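Local coordinates for protein oligoribonuclease (Colwellia psychrerythraea, PDB 6A4D) that hydrolyses small RNAs as an oligoribonuclease, an exonuclease of the RNase H clan that probably degrades short oligonucleotides to mononucleotides, at residues I28-I33 and T75-D80; S38-L43 and A172-Y177; A94-W99 and P124-H129. The protein carries 1 engineered substitution. All coordinates share one frame; numbering follows the deposited sequence.

Interaction 1: residues I28-I33 and T75-D80; sequences ILEIAI and TQRCRD
Leu29 and Cys78 mark the closest backbone approach, their CA atoms 6.9 Å apart, where the start of strand 28-36 passes helix 74-80. Leu29 and Glu30 both pair their backbones with Glu17 of strand 11-18, a classic beta bulge at this point of the strand. Cys78 directs its sulfur at the bulge: SG lies 3.4 Å from Leu29 O and 3.9 Å from Leu29 CB, and Leu58 of helix 55-59 packs on both side chains. The second meeting is a salt bridge. Extended, with CG opposite the backbone N (chi1 -158°), Glu30 reaches Arg77, whose chain bends at chi3. One oxygen accepts from both terminal nitrogens: Arg77 NH2 donates to Glu30 OE2 at 3.2 Å, and a weak bond from Arg77 NH1 reaches Glu30 OE2 at 3.3 Å. OE2 lies in the guanidinium plane, at its edge, but is met on its anti side with the two planes 63° apart, so this is a bifurcated, single-acceptor salt bridge rather than a coplanar two-oxygen pairing. A leucine in place of Arg77 would probably leave the buried Glu30 carboxylate without this counter-charge. The partly exposed arginine thus probably offsets a buried charge, though one of its two bonds is weak.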
loop_
_atom_site.group_PDB
_atom_site.type_symbol
_atom_site.label_atom_id
_atom_site.label_comp_id
_atom_site.label_asym_id
_atom_site.label_seq_id
_atom_site.Cartn_x
_atom_site.Cartn_y
_atom_site.Cartn_z
ATOM N N ILE A 28 -8.803 6.846 14.852
ATOM C CA ILE A 28 -9.345 7.519 13.684
ATOM C C ILE A 28 -10.218 8.697 14.088
ATOM O O ILE A 28 -11.126 8.543 14.942
ATOM C CB ILE A 28 -10.203 6.553 12.849
ATOM C CG1 ILE A 28 -9.361 5.390 12.387
ATOM C CG2 ILE A 28 -10.848 7.295 11.686
ATOM C CD1 ILE A 28 -10.221 4.309 11.796
ATOM N N LEU A 29 -9.983 9.847 13.446
ATOM C CA LEU A 29 -10.816 11.050 13.680
ATOM C C LEU A 29 -11.899 11.326 12.647
ATOM O O LEU A 29 -12.938 11.902 12.980
ATOM C CB LEU A 29 -9.918 12.275 13.838
ATOM C CG LEU A 29 -9.004 12.175 15.055
ATOM C CD1 LEU A 29 -8.137 13.406 15.124
ATOM C CD2 LEU A 29 -9.826 12.001 16.332
ATOM N N GLU A 30 -11.677 10.900 11.408
ATOM C CA GLU A 30 -12.599 11.219 10.317
ATOM C C GLU A 30 -12.497 10.177 9.238
ATOM O O GLU A 30 -11.415 9.637 9.015
ATOM C CB GLU A 30 -12.238 12.572 9.696
ATOM C CG GLU A 30 -13.367 13.256 8.940
ATOM C CD GLU A 30 -12.894 14.471 8.132
ATOM O OE1 GLU A 30 -11.685 14.648 7.881
ATOM O OE2 GLU A 30 -13.757 15.257 7.714
ATOM N N ILE A 31 -13.617 9.930 8.569
ATOM C CA ILE A 31 -13.656 9.103 7.389
ATOM C C ILE A 31 -14.565 9.741 6.302
ATOM O O ILE A 31 -15.632 10.278 6.579
ATOM C CB ILE A 31 -14.065 7.640 7.760
ATOM C CG1 ILE A 31 -14.095 6.747 6.516
ATOM C CG2 ILE A 31 -15.418 7.548 8.476
ATOM C CD1 ILE A 31 -14.086 5.278 6.866
ATOM N N ALA A 32 -14.088 9.730 5.072
ATOM C CA ALA A 32 -14.887 10.137 3.884
ATOM C C ALA A 32 -14.693 9.086 2.784
ATOM O O ALA A 32 -13.605 8.499 2.688
ATOM C CB ALA A 32 -14.459 11.517 3.400
ATOM N N ILE A 33 -15.745 8.812 2.015
ATOM C CA ILE A 33 -15.695 7.798 0.946
ATOM C C ILE A 33 -16.305 8.392 -0.337
ATOM O O ILE A 33 -17.358 9.026 -0.296
ATOM C CB ILE A 33 -16.474 6.495 1.294
ATOM C CG1 ILE A 33 -16.039 5.878 2.628
ATOM C CG2 ILE A 33 -16.392 5.443 0.160
ATOM C CD1 ILE A 33 -17.126 4.993 3.216
ATOM N N THR A 75 -10.873 18.853 14.983
ATOM C CA THR A 75 -10.873 18.802 16.436
ATOM C C THR A 75 -12.180 19.237 17.058
ATOM O O THR A 75 -12.673 18.573 17.980
ATOM C CB THR A 75 -9.776 19.649 17.053
ATOM O OG1 THR A 75 -8.525 19.272 16.489
ATOM C CG2 THR A 75 -9.720 19.413 18.568
ATOM N N GLN A 76 -12.752 20.315 16.534
ATOM C CA GLN A 76 -13.994 20.840 17.068
ATOM C C GLN A 76 -15.156 19.947 16.684
ATOM O O GLN A 76 -15.998 19.619 17.544
ATOM C CB GLN A 76 -14.242 22.293 16.599
ATOM C CG GLN A 76 -15.603 22.904 16.989
ATOM C CD GLN A 76 -15.958 22.780 18.483
ATOM O OE1 GLN A 76 -15.092 22.749 19.363
ATOM N NE2 GLN A 76 -17.250 22.714 18.763
ATOM N N ARG A 77 -15.220 19.571 15.399
ATOM C CA ARG A 77 -16.255 18.619 14.957
ATOM C C ARG A 77 -16.212 17.286 15.719
ATOM O O ARG A 77 -17.233 16.651 15.876
ATOM C CB ARG A 77 -16.187 18.367 13.454
ATOM C CG ARG A 77 -16.859 19.457 12.645
ATOM C CD ARG A 77 -16.216 19.513 11.265
ATOM N NE ARG A 77 -16.575 18.284 10.597
ATOM C CZ ARG A 77 -15.783 17.503 9.871
ATOM N NH1 ARG A 77 -14.515 17.826 9.657
ATOM N NH2 ARG A 77 -16.290 16.372 9.353
ATOM N N CYS A 78 -15.034 16.890 16.179
ATOM C CA CYS A 78 -14.859 15.658 16.918
ATOM C C CYS A 78 -15.447 15.815 18.352
ATOM O O CYS A 78 -16.194 14.933 18.813
ATOM C CB CYS A 78 -13.387 15.173 16.872
ATOM S SG CYS A 78 -12.873 14.443 15.256
ATOM N N ARG A 79 -15.149 16.939 19.018
ATOM C CA ARG A 79 -15.831 17.345 20.286
ATOM C C ARG A 79 -17.361 17.440 20.181
ATOM O O ARG A 79 -18.058 17.038 21.104
ATOM C CB ARG A 79 -15.298 18.688 20.785
ATOM C CG ARG A 79 -13.851 18.684 21.266
ATOM C CD ARG A 79 -13.495 20.055 21.864
ATOM N NE ARG A 79 -12.071 20.386 21.709
ATOM C CZ ARG A 79 -11.061 19.832 22.404
ATOM N NH1 ARG A 79 -11.276 18.896 23.337
ATOM N NH2 ARG A 79 -9.800 20.193 22.150
ATOM N N ASP A 80 -17.880 17.964 19.073
ATOM C CA ASP A 80 -19.347 18.034 18.848
ATOM C C ASP A 80 -19.970 16.673 18.581
ATOM O O ASP A 80 -21.155 16.456 18.860
ATOM C CB ASP A 80 -19.714 18.923 17.635
ATOM C CG ASP A 80 -19.191 20.362 17.746
ATOM O OD1 ASP A 80 -19.113 20.912 18.874
ATOM O OD2 ASP A 80 -18.861 20.937 16.676
#

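Interaction 2: residues S38-L43 and A172-Y177; sequences SELNIL and AELKVY. With 9RC (5'-O-[(S)-hydroxy(4-nitrophenoxy)phosphoryl]thymidine), chain C.
Leu40 meets helix 163-180 through both of its methyls and its carbonyl oxygen. Its CD1 lies 3.6 Å from Lys175 CG, against the aliphatic part of the lysine, and the two side chains run past each other in opposite directions. Its CD2 meets Leu174 CD2 at 3.9 Å, the two leucines crossing at about a right angle. Beyond the methylenes, the lysine bends at its last torsion (chi4 98°), which turns the ammonium onto the loop: Lys175 NZ donates to Leu40 O at 3.0 Å. The nitrogen stands above the carbonyl plane, 41° out of it, with a C=O...N angle of 139°. One side chain therefore covers the leucine with its carbons and binds the same residue's backbone with its tip.

The next shell connects this helix to the bound nucleotide analogue. Glu173, its chain extended, brings OE1 to 3.1 Å from OBC, a nitro oxygen of the ligand, a plain close approach of two oxygens. Both oxygens of that carboxylate have partners: Tyr177 OH gives a very short bond of 2.5 Å to Glu173 OE2, Lys141 forms a salt bridge with OE2, and Asn110 binds OE1. Partners on both oxygens would probably restrict how the carboxylate turns, and the nearby lysine is likely to favour its charged form.

Farther out, Leu40 also packs on Leu11 and Trp13 of strand 11-18, and Leu174 on the same Trp13 and on Ile140 of helix 137-147. Trp147 of the second subunit packs on both leucines and donates its NE1-H to Ser38 O. The turn leading from strand 28-36 into strand 42-50 is thereby seated between helix 163-180, the central sheet and the dimer partner.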
loop_
_atom_site.group_PDB
_atom_site.type_symbol
_atom_site.label_atom_id
_atom_site.label_comp_id
_atom_site.label_asym_id
_atom_site.label_seq_id
_atom_site.Cartn_x
_atom_site.Cartn_y
_atom_site.Cartn_z
ATOM N N SER A 38 -14.912 2.986 -13.222
ATOM C CA SER A 38 -13.543 2.646 -13.606
ATOM C C SER A 38 -12.877 3.741 -14.450
ATOM O O SER A 38 -11.656 3.742 -14.586
ATOM C CB SER A 38 -13.512 1.314 -14.325
ATOM O OG SER A 38 -14.147 1.462 -15.558
ATOM N N GLU A 39 -13.674 4.659 -15.013
ATOM C CA GLU A 39 -13.153 5.752 -15.830
ATOM C C GLU A 39 -13.070 7.044 -15.030
ATOM O O GLU A 39 -12.886 8.094 -15.588
ATOM C CB GLU A 39 -13.993 5.896 -17.144
ATOM C CG GLU A 39 -13.972 4.656 -18.068
ATOM C CD GLU A 39 -14.379 4.931 -19.542
ATOM O OE1 GLU A 39 -14.982 5.984 -19.842
ATOM O OE2 GLU A 39 -14.097 4.109 -20.449
ATOM N N LEU A 40 -13.170 6.937 -13.709
ATOM C CA LEU A 40 -12.975 8.010 -12.710
ATOM C C LEU A 40 -14.071 9.056 -12.603
ATOM O O LEU A 40 -13.884 10.103 -11.999
ATOM C CB LEU A 40 -11.612 8.682 -12.865
ATOM C CG LEU A 40 -10.402 7.764 -12.910
ATOM C CD1 LEU A 40 -9.152 8.648 -12.982
ATOM C CD2 LEU A 40 -10.367 6.801 -11.740
ATOM N N ASN A 41 -15.230 8.765 -13.144
ATOM C CA ASN A 41 -16.396 9.649 -12.977
ATOM C C ASN A 41 -16.990 9.393 -11.626
ATOM O O ASN A 41 -17.302 8.247 -11.308
ATOM C CB ASN A 41 -17.487 9.329 -14.017
ATOM C CG ASN A 41 -17.010 9.561 -15.413
ATOM O OD1 ASN A 41 -16.469 10.602 -15.686
ATOM N ND2 ASN A 41 -17.125 8.553 -16.272
ATOM N N ILE A 42 -17.196 10.448 -10.866
ATOM C CA ILE A 42 -17.705 10.325 -9.510
ATOM C C ILE A 42 -19.155 9.858 -9.544
ATOM O O ILE A 42 -19.944 10.541 -10.106
ATOM C CB ILE A 42 -17.521 11.670 -8.769
ATOM C CG1 ILE A 42 -16.031 11.869 -8.515
ATOM C CG2 ILE A 42 -18.249 11.678 -7.430
ATOM C CD1 ILE A 42 -15.633 13.232 -8.011
ATOM N N LEU A 43 -19.469 8.668 -9.042
ATOM C CA LEU A 43 -20.842 8.158 -8.998
ATOM C C LEU A 43 -21.654 8.533 -7.729
ATOM O O LEU A 43 -22.881 8.577 -7.788
ATOM C CB LEU A 43 -20.896 6.652 -9.079
ATOM C CG LEU A 43 -20.100 5.944 -10.135
ATOM C CD1 LEU A 43 -20.280 4.443 -9.978
ATOM C CD2 LEU A 43 -20.468 6.411 -11.540
ATOM N N ALA A 172 -8.468 13.562 -8.889
ATOM C CA ALA A 172 -8.052 14.513 -9.891
ATOM C C ALA A 172 -6.624 14.256 -10.277
ATOM O O ALA A 172 -6.307 14.353 -11.443
ATOM C CB ALA A 172 -8.265 15.950 -9.415
ATOM N N GLU A 173 -5.764 13.921 -9.322
ATOM C CA GLU A 173 -4.373 13.638 -9.645
ATOM C C GLU A 173 -4.247 12.455 -10.636
ATOM O O GLU A 173 -3.473 12.500 -11.553
ATOM C CB GLU A 173 -3.535 13.369 -8.393
ATOM C CG GLU A 173 -2.040 13.130 -8.665
ATOM C CD GLU A 173 -1.262 12.744 -7.389
ATOM O OE1 GLU A 173 -1.850 12.811 -6.280
ATOM O OE2 GLU A 173 -0.066 12.345 -7.500
ATOM N N LEU A 174 -5.031 11.422 -10.425
ATOM C CA LEU A 174 -5.017 10.225 -11.232
ATOM C C LEU A 174 -5.573 10.484 -12.633
ATOM O O LEU A 174 -5.088 9.906 -13.594
ATOM C CB LEU A 174 -5.752 9.071 -10.539
ATOM C CG LEU A 174 -5.792 7.738 -11.296
ATOM C CD1 LEU A 174 -4.416 7.140 -11.535
ATOM C CD2 LEU A 174 -6.689 6.735 -10.597
ATOM N N LYS A 175 -6.516 11.405 -12.722
ATOM C CA LYS A 175 -7.110 11.850 -14.001
ATOM C C LYS A 175 -6.053 12.538 -14.843
ATOM O O LYS A 175 -5.887 12.301 -16.021
ATOM C CB LYS A 175 -8.260 12.801 -13.734
ATOM C CG LYS A 175 -9.598 12.186 -13.515
ATOM C CD LYS A 175 -10.695 13.228 -13.833
ATOM C CE LYS A 175 -12.133 12.657 -13.791
ATOM N NZ LYS A 175 -12.945 12.877 -12.528
ATOM N N VAL A 176 -5.270 13.352 -14.181
ATOM C CA VAL A 176 -4.139 13.942 -14.815
ATOM C C VAL A 176 -3.207 12.882 -15.356
ATOM O O VAL A 176 -2.807 12.960 -16.552
ATOM C CB VAL A 176 -3.445 14.976 -13.873
ATOM C CG1 VAL A 176 -2.039 15.343 -14.322
ATOM C CG2 VAL A 176 -4.322 16.190 -13.749
ATOM N N TYR A 177 -2.812 11.922 -14.521
ATOM C CA TYR A 177 -1.907 10.841 -15.042
ATOM C C TYR A 177 -2.540 10.057 -16.172
ATOM O O TYR A 177 -1.905 9.720 -17.140
ATOM C CB TYR A 177 -1.476 9.843 -13.939
ATOM C CG TYR A 177 -0.735 10.468 -12.790
ATOM C CD1 TYR A 177 0.244 11.435 -13.002
ATOM C CD2 TYR A 177 -1.013 10.092 -11.479
ATOM C CE1 TYR A 177 0.930 12.010 -11.952
ATOM C CE2 TYR A 177 -0.343 10.664 -10.410
ATOM C CZ TYR A 177 0.596 11.651 -10.642
ATOM O OH TYR A 177 1.238 12.222 -9.607
HETATM O OAJ 9RC C . 2.313 7.812 6.335
HETATM C CAE 9RC C . 3.034 8.811 6.358
HETATM N NAI 9RC C . 4.269 8.741 6.984
HETATM C CAL 9RC C . 5.110 9.861 7.016
HETATM O OAS 9RC C . 6.198 9.746 7.590
HETATM C CAT 9RC C . 4.711 11.056 6.398
HETATM C CAU 9RC C . 5.531 12.197 6.394
HETATM C CAF 9RC C . 3.468 11.100 5.792
HETATM N NAB 9RC C . 2.640 9.955 5.783
HETATM C CAA 9RC C . 1.312 9.965 5.166
HETATM O OAC 9RC C . 1.393 10.005 3.765
HETATM C CAD 9RC C . 0.585 11.232 5.536
HETATM C CAH 9RC C . -0.528 11.201 4.568
HETATM O OAK 9RC C . -1.585 10.508 5.177
HETATM C CAG 9RC C . 0.055 10.402 3.413
HETATM C CAR 9RC C . 0.205 11.323 2.248
HETATM O OAQ 9RC C . 0.918 10.588 1.265
HETATM P PAP 9RC C . 1.285 11.299 -0.096
HETATM O OAO 9RC C . 1.842 10.103 -1.009
HETATM O OAN 9RC C . 2.439 12.178 0.199
HETATM O OAM 9RC C . -0.094 11.961 -0.422
HETATM C CAV 9RC C . -0.706 12.789 -1.356
HETATM C CAW 9RC C . -2.109 13.088 -1.206
HETATM C CAY 9RC C . -2.807 13.895 -2.175
HETATM C CBA 9RC C . -2.109 14.440 -3.298
HETATM N NBB 9RC C . -2.634 15.224 -4.314
HETATM O OBD 9RC C . -1.874 16.551 -4.878
HETATM O OBC 9RC C . -3.768 14.789 -4.962
HETATM C CAZ 9RC C . -0.749 14.126 -3.387
HETATM C CAX 9RC C . -0.033 13.324 -2.468
#

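Interaction 3: residues A94-W99 and P124-H129; sequences AFVQEW and PDFEDH
Val96 fits against Phe126 and His129 in a largely apolar contact between helix 85-99 and the short helix 124-127 with the residues that follow it, which pack beside the mixed central sheet of the exonuclease domain, a member of the RNase H clan. The nearest CA atoms are those of Gln97 and His129, 7.5 Å apart, and the two segments bury 202 Å² in all. The sheet supplies the floor: Val96 and His129 both touch Ile12, while Phe126 rests on Leu14 and Ile33.

One methyl touches both rings. Val96 CG2 is 3.5 Å from His129 CD2 and 3.7 Å from Phe126 CE1. The other branch, CG1, adds a contact of 3.9 Å to the same Phe126 CE1. The phenyl and imidazole groups are brought to the valine by first torsions that set CG opposite the backbone N, chi1 -179° in Phe126 and -164° in His129. Phe126 also makes an edge-to-face pair with Phe130.

The histidine ring is held at both nitrogens. Its NE2 is hydrogen-bonded to Val100 O, just beyond helix segment 94-99, and Gln97 N lies over one ring face. Gln97 crosses the imidazole at a slant, its CG 3.5 Å from His129 CE1, with the amide plane turned 79° from the ring. A water bridges the two side chains, lying in the plane of the imidazole at its edge: it accepts from Gln97 NE2 at 2.7 Å and stands 2.6 Å from His129 ND1.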
loop_
_atom_site.group_PDB
_atom_site.type_symbol
_atom_site.label_atom_id
_atom_site.label_comp_id
_atom_site.label_asym_id
_atom_site.label_seq_id
_atom_site.Cartn_x
_atom_site.Cartn_y
_atom_site.Cartn_z
ATOM N N ALA A 94 -22.511 -0.290 4.638
ATOM C CA ALA A 94 -23.799 -0.270 3.911
ATOM C C ALA A 94 -23.708 0.566 2.649
ATOM O O ALA A 94 -24.217 0.168 1.622
ATOM C CB ALA A 94 -24.900 0.275 4.796
ATOM N N PHE A 95 -23.063 1.719 2.732
ATOM C CA PHE A 95 -22.833 2.559 1.564
ATOM C C PHE A 95 -22.041 1.893 0.439
ATOM O O PHE A 95 -22.468 1.930 -0.711
ATOM C CB PHE A 95 -22.131 3.826 1.963
ATOM C CG PHE A 95 -21.796 4.717 0.823
ATOM C CD1 PHE A 95 -22.801 5.415 0.158
ATOM C CD2 PHE A 95 -20.466 4.893 0.411
ATOM C CE1 PHE A 95 -22.502 6.274 -0.886
ATOM C CE2 PHE A 95 -20.148 5.748 -0.651
ATOM C CZ PHE A 95 -21.162 6.451 -1.287
ATOM N N VAL A 96 -20.908 1.261 0.763
ATOM C CA VAL A 96 -20.118 0.683 -0.292
ATOM C C VAL A 96 -20.798 -0.565 -0.828
ATOM O O VAL A 96 -20.572 -0.918 -1.979
ATOM C CB VAL A 96 -18.652 0.375 0.108
ATOM C CG1 VAL A 96 -17.916 1.688 0.309
ATOM C CG2 VAL A 96 -18.564 -0.538 1.345
ATOM N N GLN A 97 -21.590 -1.254 0.002
ATOM C CA GLN A 97 -22.260 -2.476 -0.457
ATOM C C GLN A 97 -23.323 -2.174 -1.506
ATOM O O GLN A 97 -23.632 -3.020 -2.327
ATOM C CB GLN A 97 -22.928 -3.215 0.687
ATOM C CG GLN A 97 -22.029 -4.143 1.390
ATOM C CD GLN A 97 -22.580 -4.498 2.709
ATOM O OE1 GLN A 97 -23.456 -3.816 3.207
ATOM N NE2 GLN A 97 -22.098 -5.578 3.276
ATOM N N GLU A 98 -23.892 -0.993 -1.391
ATOM C CA GLU A 98 -24.802 -0.455 -2.358
ATOM C C GLU A 98 -24.150 -0.229 -3.710
ATOM O O GLU A 98 -24.796 -0.416 -4.705
ATOM C CB GLU A 98 -25.382 0.872 -1.854
ATOM C CG GLU A 98 -26.355 1.560 -2.819
ATOM C CD GLU A 98 -27.375 2.468 -2.100
ATOM O OE1 GLU A 98 -27.385 3.702 -2.333
ATOM O OE2 GLU A 98 -28.176 1.953 -1.284
ATOM N N TRP A 99 -22.888 0.209 -3.748
ATOM C CA TRP A 99 -22.265 0.637 -5.001
ATOM C C TRP A 99 -21.355 -0.353 -5.658
ATOM O O TRP A 99 -21.161 -0.246 -6.904
ATOM C CB TRP A 99 -21.576 1.965 -4.817
ATOM C CG TRP A 99 -22.535 3.004 -4.612
ATOM C CD1 TRP A 99 -23.052 3.438 -3.414
ATOM C CD2 TRP A 99 -23.200 3.733 -5.627
ATOM N NE1 TRP A 99 -23.967 4.436 -3.629
ATOM C CE2 TRP A 99 -24.091 4.630 -4.982
ATOM C CE3 TRP A 99 -23.141 3.719 -7.022
ATOM C CZ2 TRP A 99 -24.909 5.508 -5.687
ATOM C CZ3 TRP A 99 -23.964 4.610 -7.738
ATOM C CH2 TRP A 99 -24.837 5.485 -7.063
ATOM N N PRO A 124 -12.365 -3.620 10.902
ATOM C CA PRO A 124 -12.124 -4.787 10.023
ATOM C C PRO A 124 -13.356 -5.232 9.115
ATOM O O PRO A 124 -13.148 -5.710 7.945
ATOM C CB PRO A 124 -11.650 -5.878 11.015
ATOM C CG PRO A 124 -12.179 -5.442 12.339
ATOM C CD PRO A 124 -12.181 -3.953 12.328
ATOM N N ASP A 125 -14.591 -5.000 9.595
ATOM C CA ASP A 125 -15.806 -5.341 8.800
ATOM C C ASP A 125 -15.881 -4.524 7.539
ATOM O O ASP A 125 -16.247 -5.023 6.480
ATOM C CB ASP A 125 -17.110 -5.107 9.573
ATOM C CG ASP A 125 -17.255 -6.028 10.813
ATOM O OD1 ASP A 125 -16.529 -7.054 10.942
ATOM O OD2 ASP A 125 -18.100 -5.706 11.672
ATOM N N PHE A 126 -15.537 -3.252 7.656
ATOM C CA PHE A 126 -15.451 -2.409 6.461
ATOM C C PHE A 126 -14.294 -2.873 5.558
ATOM O O PHE A 126 -14.483 -3.000 4.342
ATOM C CB PHE A 126 -15.388 -0.984 6.895
ATOM C CG PHE A 126 -15.311 -0.009 5.795
ATOM C CD1 PHE A 126 -16.338 0.097 4.867
ATOM C CD2 PHE A 126 -14.221 0.824 5.686
ATOM C CE1 PHE A 126 -16.290 1.028 3.839
ATOM C CE2 PHE A 126 -14.166 1.770 4.668
ATOM C CZ PHE A 126 -15.201 1.873 3.743
ATOM N N GLU A 127 -13.150 -3.242 6.131
ATOM C CA GLU A 127 -12.011 -3.695 5.310
ATOM C C GLU A 127 -12.371 -4.912 4.452
ATOM O O GLU A 127 -11.813 -5.102 3.329
ATOM C CB GLU A 127 -10.743 -4.028 6.125
ATOM C CG GLU A 127 -9.480 -3.892 5.270
ATOM C CD GLU A 127 -8.285 -4.663 5.773
ATOM O OE1 GLU A 127 -7.247 -4.644 5.047
ATOM O OE2 GLU A 127 -8.370 -5.267 6.884
ATOM N N ASP A 128 -13.281 -5.752 4.963
ATOM C CA ASP A 128 -13.603 -7.006 4.262
ATOM C C ASP A 128 -14.372 -6.767 2.975
ATOM O O ASP A 128 -14.429 -7.647 2.139
ATOM C CB ASP A 128 -14.358 -7.983 5.146
ATOM C CG ASP A 128 -13.515 -8.482 6.342
ATOM O OD1 ASP A 128 -12.263 -8.603 6.217
ATOM O OD2 ASP A 128 -14.123 -8.788 7.393
ATOM N N HIS A 129 -14.958 -5.598 2.800
ATOM C CA HIS A 129 -15.639 -5.318 1.561
ATOM C C HIS A 129 -14.679 -5.116 0.339
ATOM O O HIS A 129 -15.098 -5.221 -0.794
ATOM C CB HIS A 129 -16.578 -4.155 1.703
ATOM C CG HIS A 129 -17.557 -4.080 0.579
ATOM N ND1 HIS A 129 -18.624 -4.944 0.476
ATOM C CD2 HIS A 129 -17.575 -3.309 -0.545
ATOM C CE1 HIS A 129 -19.282 -4.679 -0.644
ATOM N NE2 HIS A 129 -18.667 -3.692 -1.281
HETATM O O HOH W 1 -19.734 -6.431 2.317
#

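Overall arrangement
Strand 28-36 joins two of the contacts directly: beyond the bulge of interaction 1, Ile33 CD1 lies 3.7 Å from Phe126 CZ of interaction 3, and Ile33 also packs on Phe95 and Val96. Interactions 1 and 2 do not touch; their centres are 26 Å apart, on opposite sides of the chain's centre, yet they reach neighbouring strands of one sheet. Interaction 3 is nested in sequence within the loop closed by 38-43 and 172-177 and meets it where Leu43 O is 3.7 Å from Trp99 CH2. Interaction 2 holds Glu173 of the ligand pocket, whereas the side chains of Leu29 and His129 are about 6 Å and 13 Å from a bound ligand.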